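Local coordinates for protein annexin B22 (Schistosoma mansoni, PDB 4MDU) that binds acidic phospholipid membranes in a calcium-dependent manner, aggregates liposomes when calcium is present, and takes part in worm reproduction and host-parasite interaction, at residues B[95-98]-B[99-102]; B[349-352]-B[353-357]; B[105-108]-B[109-113]; B[60-63]-B[64-68]. One frame throughout, in Å; residues are numbered along the deposited sequence.

In the fold
The four contacts are local ones, and they are neighbours in this predominantly helical annexin, with centres about 10 to 18 Å apart. Along the chain the order is contact 4, at the end of helix 56-63, then contact 1 near the start of helix 96-106, contact 3 where that helix gives way to helix 109-122, and contact 2 in helix 349-358. Contacts 1 and 2 have centres about 10 Å apart, contacts 2 and 4 about 12 Å, and contacts 3 and 4 about 13 Å. F98, I60 and T354 meet where three helices converge, so annexin repeat 4 packs directly against repeat 1, while N68 of contact 4 bonds to D108 and T109 of contact 3, at the passage into repeat 2.

Contact 1. Residues B[95-98]-B[99-102]; sequences SGDF and RKVL
F98 and L102 meet one turn apart on the helix, with a methyl group of the leucine placed squarely over the phenyl ring. L102 CD1 lies 3.8 Å from the centroid of the F98 ring and only 13° off its normal, a CH-pi contact made near the centre of the face. The phenylalanine ring is brought there by a first torsion that sets CG opposite its own amide nitrogen (chi1 -171°). V101 approaches the same ring obliquely, with CG1 4.1 Å from F98 CD1. The backbone beneath this pair is tied by the usual i to i+4 bond, L102 N to F98 O at 2.9 Å.

This stretch leads from the loop at S95 into helix 96-106 of annexin repeat 1, a short way after D93, which binds calcium in the calcium-loaded protein. The helix start illustrates how such a turn is built from short-range contacts: G96 has a positive phi, a conformation that favours glycine, as the chain turns toward the helix, and its carbonyl accepts K100 N at 3.1 Å. The ring of F98 also reaches I60 and E56 on helix 56-63 and T354 on helix 349-358.

R99 extends the other way, along the loop. Its guanidinium lies with one face against S95 CA, which sits 4.0 Å above the plane and toward the rim, while NH1 bonds to K91 O. R99 N in turn reaches S95 O at 3.2 Å, from well above the carbonyl plane. D97 sends OD2 to T307 OG1, linking this helix to a loop of repeat 4.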
# COMPACT_ATOMS: atom_id res chain seq x y z
N SER B 95 29.36 -9.09 -13.42
CA SER B 95 28.33 -10.01 -12.96
C SER B 95 27.64 -9.52 -11.70
O SER B 95 28.00 -8.47 -11.15
CB SER B 95 28.92 -11.40 -12.71
OG SER B 95 30.07 -11.31 -11.88
N GLY B 96 26.63 -10.27 -11.27
CA GLY B 96 25.94 -9.98 -10.03
C GLY B 96 25.24 -8.64 -10.00
O GLY B 96 24.70 -8.17 -11.01
N ASP B 97 25.24 -8.02 -8.82
CA ASP B 97 24.59 -6.73 -8.61
C ASP B 97 25.22 -5.63 -9.44
O ASP B 97 24.54 -4.70 -9.89
CB ASP B 97 24.64 -6.36 -7.13
CG ASP B 97 23.83 -7.30 -6.28
OD1 ASP B 97 23.97 -7.26 -5.04
OD2 ASP B 97 23.05 -8.08 -6.87
N PHE B 98 26.52 -5.72 -9.65
CA PHE B 98 27.20 -4.73 -10.44
C PHE B 98 26.64 -4.74 -11.85
O PHE B 98 26.27 -3.70 -12.39
CB PHE B 98 28.69 -5.01 -10.47
CG PHE B 98 29.50 -3.91 -11.09
CD1 PHE B 98 29.08 -2.60 -10.99
CD2 PHE B 98 30.68 -4.20 -11.75
CE1 PHE B 98 29.82 -1.59 -11.57
CE2 PHE B 98 31.42 -3.19 -12.33
CZ PHE B 98 30.99 -1.89 -12.24
N ARG B 99 26.56 -5.93 -12.45
CA ARG B 99 25.97 -6.06 -13.78
C ARG B 99 24.54 -5.52 -13.83
O ARG B 99 24.17 -4.80 -14.75
CB ARG B 99 26.02 -7.51 -14.26
CG ARG B 99 25.54 -7.71 -15.68
CD ARG B 99 26.11 -8.99 -16.29
NE ARG B 99 25.48 -10.20 -15.76
CZ ARG B 99 25.76 -11.44 -16.17
NH1 ARG B 99 26.67 -11.63 -17.12
NH2 ARG B 99 25.13 -12.48 -15.64
N LYS B 100 23.74 -5.85 -12.82
CA LYS B 100 22.38 -5.35 -12.72
C LYS B 100 22.35 -3.82 -12.83
O LYS B 100 21.67 -3.26 -13.68
CB LYS B 100 21.75 -5.76 -11.39
CG LYS B 100 20.85 -6.96 -11.45
CD LYS B 100 21.59 -8.23 -11.10
CE LYS B 100 20.64 -9.42 -11.08
NZ LYS B 100 19.45 -9.13 -10.23
N VAL B 101 23.11 -3.15 -11.98
CA VAL B 101 23.01 -1.71 -11.94
C VAL B 101 23.57 -1.12 -13.24
O VAL B 101 23.08 -0.11 -13.76
CB VAL B 101 23.68 -1.11 -10.68
CG1 VAL B 101 25.18 -1.29 -10.72
CG2 VAL B 101 23.30 0.36 -10.53
N LEU B 102 24.60 -1.77 -13.78
CA LEU B 102 25.17 -1.33 -15.05
C LEU B 102 24.14 -1.41 -16.18
O LEU B 102 24.14 -0.59 -17.10
CB LEU B 102 26.39 -2.15 -15.42
CG LEU B 102 27.70 -1.80 -14.72
CD1 LEU B 102 28.83 -2.70 -15.22
CD2 LEU B 102 28.05 -0.34 -14.92

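Contact 2. Residues B[349-352]-B[353-357]; sequences GDYR and RTLCV
Y351 CG stands opposite the amide nitrogen (chi1 164°), whereas L355 CG lies opposite its carbonyl carbon (chi1 -58°), and these two choices bring the phenol ring and the leucine branch together across one turn of helix. The setting is helix 349-358, the last helix of annexin repeat 4, and the pairing is the familiar i to i+4 one. L355 CD1 lies over one face of the Y351 ring, 4.2 Å from its centroid, and is off-centre: 3.8 Å from Y351 CZ and the same from CE1. The CH-pi contact therefore falls on the outer half of the ring, and the backbone bond from L355 N to Y351 O, at 2.9 Å, holds the two residues in step.

Helix 311-320 adds M313 against both residues, and D97 and V101 of helix 96-106 touch the tyrosine. On another side of the helix R352 and R353 diverge, with R352 NH1 bonded to K344 O and R353 NH1 in a salt bridge with E361. R352 CG is left 4.2 Å from C356 SG.

T354 is buried, and its hydroxyl is satisfied within the helix. Turned beside its own backbone nitrogen, OG1 donates to D350 O at 2.7 Å, while T354 N reaches the same oxygen at 2.8 Å, the two donors arriving from opposite faces of the carbonyl plane.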
# COMPACT_ATOMS: atom_id res chain seq x y z
N GLY B 349 29.33 -3.88 -2.43
CA GLY B 349 29.98 -4.25 -3.66
C GLY B 349 30.09 -3.09 -4.62
O GLY B 349 29.92 -1.94 -4.24
N ASP B 350 30.37 -3.40 -5.88
CA ASP B 350 30.50 -2.41 -6.93
C ASP B 350 29.16 -1.71 -7.22
O ASP B 350 29.12 -0.62 -7.78
CB ASP B 350 31.05 -3.09 -8.17
CG ASP B 350 32.50 -3.50 -7.99
OD1 ASP B 350 33.19 -2.78 -7.25
OD2 ASP B 350 32.94 -4.52 -8.56
N TYR B 351 28.09 -2.37 -6.82
CA TYR B 351 26.75 -1.83 -6.88
C TYR B 351 26.67 -0.63 -5.93
O TYR B 351 26.38 0.49 -6.36
CB TYR B 351 25.78 -2.95 -6.51
CG TYR B 351 24.38 -2.55 -6.14
CD1 TYR B 351 23.59 -1.83 -7.04
CD2 TYR B 351 23.83 -2.93 -4.94
CE1 TYR B 351 22.30 -1.48 -6.71
CE2 TYR B 351 22.55 -2.58 -4.59
CZ TYR B 351 21.79 -1.85 -5.49
OH TYR B 351 20.49 -1.50 -5.16
N ARG B 352 26.97 -0.86 -4.66
CA ARG B 352 27.02 0.23 -3.68
C ARG B 352 27.86 1.38 -4.21
O ARG B 352 27.46 2.55 -4.17
CB ARG B 352 27.61 -0.27 -2.35
CG ARG B 352 28.18 0.84 -1.46
CD ARG B 352 28.23 0.42 -0.01
NE ARG B 352 29.19 -0.65 0.22
CZ ARG B 352 29.35 -1.27 1.38
NH1 ARG B 352 28.61 -0.91 2.43
NH2 ARG B 352 30.26 -2.24 1.50
N ARG B 353 29.03 1.04 -4.73
CA ARG B 353 29.98 2.03 -5.21
C ARG B 353 29.35 2.82 -6.36
O ARG B 353 29.46 4.05 -6.41
CB ARG B 353 31.26 1.34 -5.66
CG ARG B 353 32.41 2.28 -5.96
CD ARG B 353 33.06 2.83 -4.68
NE ARG B 353 33.07 4.28 -4.79
CZ ARG B 353 32.50 5.12 -3.94
NH1 ARG B 353 31.89 4.70 -2.84
NH2 ARG B 353 32.59 6.41 -4.19
N THR B 354 28.69 2.12 -7.26
CA THR B 354 28.00 2.78 -8.37
C THR B 354 26.96 3.78 -7.86
O THR B 354 26.92 4.91 -8.31
CB THR B 354 27.31 1.78 -9.31
OG1 THR B 354 28.28 0.85 -9.82
CG2 THR B 354 26.65 2.53 -10.47
N LEU B 355 26.13 3.36 -6.90
CA LEU B 355 25.12 4.25 -6.35
C LEU B 355 25.75 5.49 -5.71
O LEU B 355 25.24 6.60 -5.86
CB LEU B 355 24.25 3.53 -5.32
CG LEU B 355 23.50 2.28 -5.80
CD1 LEU B 355 22.58 1.79 -4.71
CD2 LEU B 355 22.70 2.55 -7.08
N CYS B 356 26.86 5.29 -4.99
CA CYS B 356 27.53 6.40 -4.32
C CYS B 356 28.05 7.42 -5.33
O CYS B 356 28.01 8.62 -5.09
CB CYS B 356 28.68 5.88 -3.42
SG CYS B 356 28.03 4.96 -1.99
N VAL B 357 28.54 6.93 -6.46
CA VAL B 357 29.11 7.81 -7.47
C VAL B 357 28.00 8.63 -8.14
O VAL B 357 28.18 9.80 -8.42
CB VAL B 357 29.91 7.01 -8.49
CG1 VAL B 357 30.25 7.86 -9.72
CG2 VAL B 357 31.16 6.48 -7.83

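Contact 3. Residues B[105-108]-B[109-113]; sequences LIVD and TPYML
The Y111 ring is met at its edge, near its own plane, by V107 CG1, which lies 3.5 Å from CD1 and equally close to Y111 CB. The second flat group, the carboxylate of D108, lies beside the proline ring: OD2 is 3.2 Å from P110 CG, and the two side chains run across one another. The same V107 methyl is 3.9 Å from M112 CB, so one branch of the valine fills the angle between the tyrosine and the methionine. It gets there because CG1 stands opposite the valine's own amide nitrogen (chi1 155°), leaning out of the loop toward the next helix.

This is the short connection between annexin repeats 1 and 2, between helix 96-106 and helix 109-122. V107 and D108 have extended backbones, and D108 occupies the N-cap position, with P110 in the first turn, a place that suits a residue lacking an amide hydrogen. The turn is closed by M112 N, which donates to D108 O at 3.0 Å, an almost straight bond with an N-H...O angle of 173°.

Partners outside the junction fix the carboxylate: D108 OD1 accepts from S7 OG and N68 ND2, and OD2 from the backbone N of E8, so N-terminal residues and helix 68-82 both hold it. N68 OD1 also takes a bond from the backbone, T109 N, and Y111 OH is bonded to D156 OD2, which anchors the tip of the ring to a residue of repeat 2.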
# COMPACT_ATOMS: atom_id res chain seq x y z
N LEU B 105 21.69 1.39 -16.02
CA LEU B 105 22.41 2.59 -16.42
C LEU B 105 22.69 2.78 -17.93
O LEU B 105 22.54 3.90 -18.43
CB LEU B 105 23.72 2.64 -15.61
CG LEU B 105 24.43 3.93 -15.19
CD1 LEU B 105 23.51 5.06 -14.69
CD2 LEU B 105 25.45 3.57 -14.13
N ILE B 106 23.12 1.75 -18.67
CA ILE B 106 23.46 2.00 -20.08
C ILE B 106 22.27 1.93 -21.02
O ILE B 106 22.43 2.13 -22.22
CB ILE B 106 24.54 1.07 -20.71
CG1 ILE B 106 24.48 -0.30 -20.08
CG2 ILE B 106 25.93 1.74 -20.79
CD1 ILE B 106 23.20 -0.97 -20.33
N VAL B 107 21.11 1.62 -20.48
CA VAL B 107 19.89 1.58 -21.27
C VAL B 107 19.23 2.95 -21.26
O VAL B 107 19.22 3.63 -20.23
CB VAL B 107 18.95 0.49 -20.75
CG1 VAL B 107 17.52 0.80 -21.09
CG2 VAL B 107 19.38 -0.86 -21.33
N ASP B 108 18.70 3.38 -22.41
CA ASP B 108 18.02 4.66 -22.52
C ASP B 108 16.96 4.76 -21.43
O ASP B 108 16.21 3.80 -21.20
CB ASP B 108 17.38 4.80 -23.92
CG ASP B 108 16.92 6.22 -24.23
OD1 ASP B 108 17.44 7.17 -23.60
OD2 ASP B 108 16.04 6.37 -25.12
N THR B 109 16.90 5.90 -20.76
CA THR B 109 15.95 6.06 -19.64
C THR B 109 14.55 5.50 -19.92
O THR B 109 14.03 4.73 -19.12
CB THR B 109 15.80 7.52 -19.24
OG1 THR B 109 17.08 8.05 -18.92
CG2 THR B 109 14.88 7.64 -18.06
N PRO B 110 13.92 5.90 -21.05
CA PRO B 110 12.57 5.40 -21.31
C PRO B 110 12.48 3.87 -21.40
O PRO B 110 11.49 3.32 -20.94
CB PRO B 110 12.20 6.05 -22.66
CG PRO B 110 13.47 6.64 -23.20
CD PRO B 110 14.33 6.94 -22.01
N TYR B 111 13.47 3.20 -21.97
CA TYR B 111 13.42 1.73 -22.01
C TYR B 111 13.55 1.16 -20.60
O TYR B 111 12.85 0.22 -20.17
CB TYR B 111 14.54 1.19 -22.89
CG TYR B 111 14.42 -0.29 -23.18
CD1 TYR B 111 15.06 -1.24 -22.40
CD2 TYR B 111 13.66 -0.74 -24.25
CE1 TYR B 111 14.95 -2.59 -22.67
CE2 TYR B 111 13.54 -2.09 -24.53
CZ TYR B 111 14.19 -3.01 -23.73
OH TYR B 111 14.07 -4.35 -24.02
N MET B 112 14.47 1.74 -19.85
CA MET B 112 14.66 1.31 -18.47
C MET B 112 13.35 1.43 -17.69
O MET B 112 12.96 0.51 -16.98
CB MET B 112 15.78 2.11 -17.81
CG MET B 112 16.16 1.57 -16.45
SD MET B 112 15.38 2.60 -15.23
CE MET B 112 16.67 3.80 -15.13
N LEU B 113 12.65 2.55 -17.85
CA LEU B 113 11.41 2.71 -17.11
C LEU B 113 10.38 1.71 -17.63
O LEU B 113 9.62 1.11 -16.85
CB LEU B 113 10.90 4.15 -17.16
CG LEU B 113 11.82 5.13 -16.44
CD1 LEU B 113 11.29 6.55 -16.61
CD2 LEU B 113 11.97 4.76 -14.97

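Contact 4. Residues B[60-63]-B[64-68]; sequences INIL and ARRTN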
# COMPACT_ATOMS: atom_id res chain seq x y z
N ILE B 60 32.74 2.70 -13.50
CA ILE B 60 31.75 3.39 -12.68
C ILE B 60 31.96 4.90 -12.74
O ILE B 60 31.00 5.66 -12.83
CB ILE B 60 31.80 2.95 -11.21
CG1 ILE B 60 31.15 1.58 -11.04
CG2 ILE B 60 31.08 3.96 -10.33
CD1 ILE B 60 31.73 0.75 -9.92
N ASN B 61 33.22 5.31 -12.69
CA ASN B 61 33.54 6.74 -12.62
C ASN B 61 33.27 7.48 -13.92
O ASN B 61 33.39 8.70 -13.97
CB ASN B 61 34.99 6.96 -12.16
CG ASN B 61 35.19 6.64 -10.69
OD1 ASN B 61 34.24 6.61 -9.92
ND2 ASN B 61 36.44 6.41 -10.30
N ILE B 62 32.90 6.73 -14.95
CA ILE B 62 32.46 7.35 -16.20
C ILE B 62 30.93 7.31 -16.26
O ILE B 62 30.26 8.34 -16.15
CB ILE B 62 33.05 6.61 -17.42
CG1 ILE B 62 34.56 6.80 -17.50
CG2 ILE B 62 32.42 7.10 -18.71
CD1 ILE B 62 35.16 6.10 -18.71
N LEU B 63 30.39 6.10 -16.40
CA LEU B 63 28.97 5.87 -16.63
C LEU B 63 28.08 6.45 -15.55
O LEU B 63 27.03 7.02 -15.86
CB LEU B 63 28.70 4.37 -16.80
CG LEU B 63 29.34 3.75 -18.05
CD1 LEU B 63 29.18 2.23 -18.04
CD2 LEU B 63 28.74 4.36 -19.32
N ALA B 64 28.49 6.32 -14.28
CA ALA B 64 27.73 6.91 -13.17
C ALA B 64 28.03 8.40 -12.95
O ALA B 64 27.55 9.01 -11.97
CB ALA B 64 27.97 6.11 -11.89
N ARG B 65 28.84 8.98 -13.82
CA ARG B 65 29.06 10.43 -13.82
C ARG B 65 28.63 11.13 -15.13
O ARG B 65 29.08 12.24 -15.41
CB ARG B 65 30.52 10.76 -13.52
CG ARG B 65 30.99 10.35 -12.10
CD ARG B 65 30.06 10.89 -11.00
NE ARG B 65 29.83 12.32 -11.13
CZ ARG B 65 28.75 12.95 -10.67
NH1 ARG B 65 27.80 12.28 -10.03
NH2 ARG B 65 28.62 14.26 -10.85
N ARG B 66 27.76 10.49 -15.90
CA ARG B 66 27.25 11.09 -17.15
C ARG B 66 25.72 11.06 -17.16
O ARG B 66 25.11 10.19 -16.55
CB ARG B 66 27.77 10.31 -18.37
CG ARG B 66 29.30 10.18 -18.46
CD ARG B 66 30.00 11.47 -18.95
NE ARG B 66 31.43 11.23 -19.16
CZ ARG B 66 32.36 11.39 -18.21
NH1 ARG B 66 32.00 11.81 -17.00
NH2 ARG B 66 33.64 11.12 -18.47
N THR B 67 25.09 12.00 -17.87
CA THR B 67 23.64 11.98 -17.99
C THR B 67 23.26 10.85 -18.93
O THR B 67 24.12 10.30 -19.64
CB THR B 67 23.11 13.26 -18.61
OG1 THR B 67 23.51 13.29 -19.98
CG2 THR B 67 23.66 14.48 -17.90
N ASN B 68 21.98 10.50 -18.93
CA ASN B 68 21.45 9.51 -19.85
C ASN B 68 21.81 9.83 -21.32
O ASN B 68 22.29 8.97 -22.05
CB ASN B 68 19.93 9.40 -19.69
CG ASN B 68 19.31 8.47 -20.72
OD1 ASN B 68 19.42 7.26 -20.62
ND2 ASN B 68 18.63 9.05 -21.71
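R66 bends back over the end of the helix, and its atoms can be followed along the carbonyl of I62. CB starts 3.9 Å from I62 O, and CG comes closest, at 3.1 Å, having turned beside its own backbone nitrogen (chi1 -55°). A bend at chi2 (-77°) sends CD and NE onward, and NE forms a salt bridge with D41 OD2. The guanidinium then folds so that one face lies over the same I62 oxygen. NH1 ends 4.0 Å from I62 O and makes a weak bond, 3.4 Å, to R65 O, while NH2 is 4.2 Å from I62 CG2.

The backbone beneath is a type I beta turn from L63 to R66, which follows the end of helix 56-63. A64 N donates to I60 O at 3.0 Å, and R65 N to I62 O at 2.8 Å, this donor standing well above the carbonyl plane. A64 CB packs on I60 CG2, and R65 leads away with its aliphatic part over N61 O.

The turn takes the chain of repeat 1 from helix 56-63 to helix 68-82, with T67 as N-cap of the latter. I62 faces D41, R44 and L45 of helix 38-48, L63 reaches I106 of helix 96-106, and I60 and A64 rest on V357 of helix 349-358, whose carbonyl also accepts R65 NH1, while R65 NH2 bonds to T29 O.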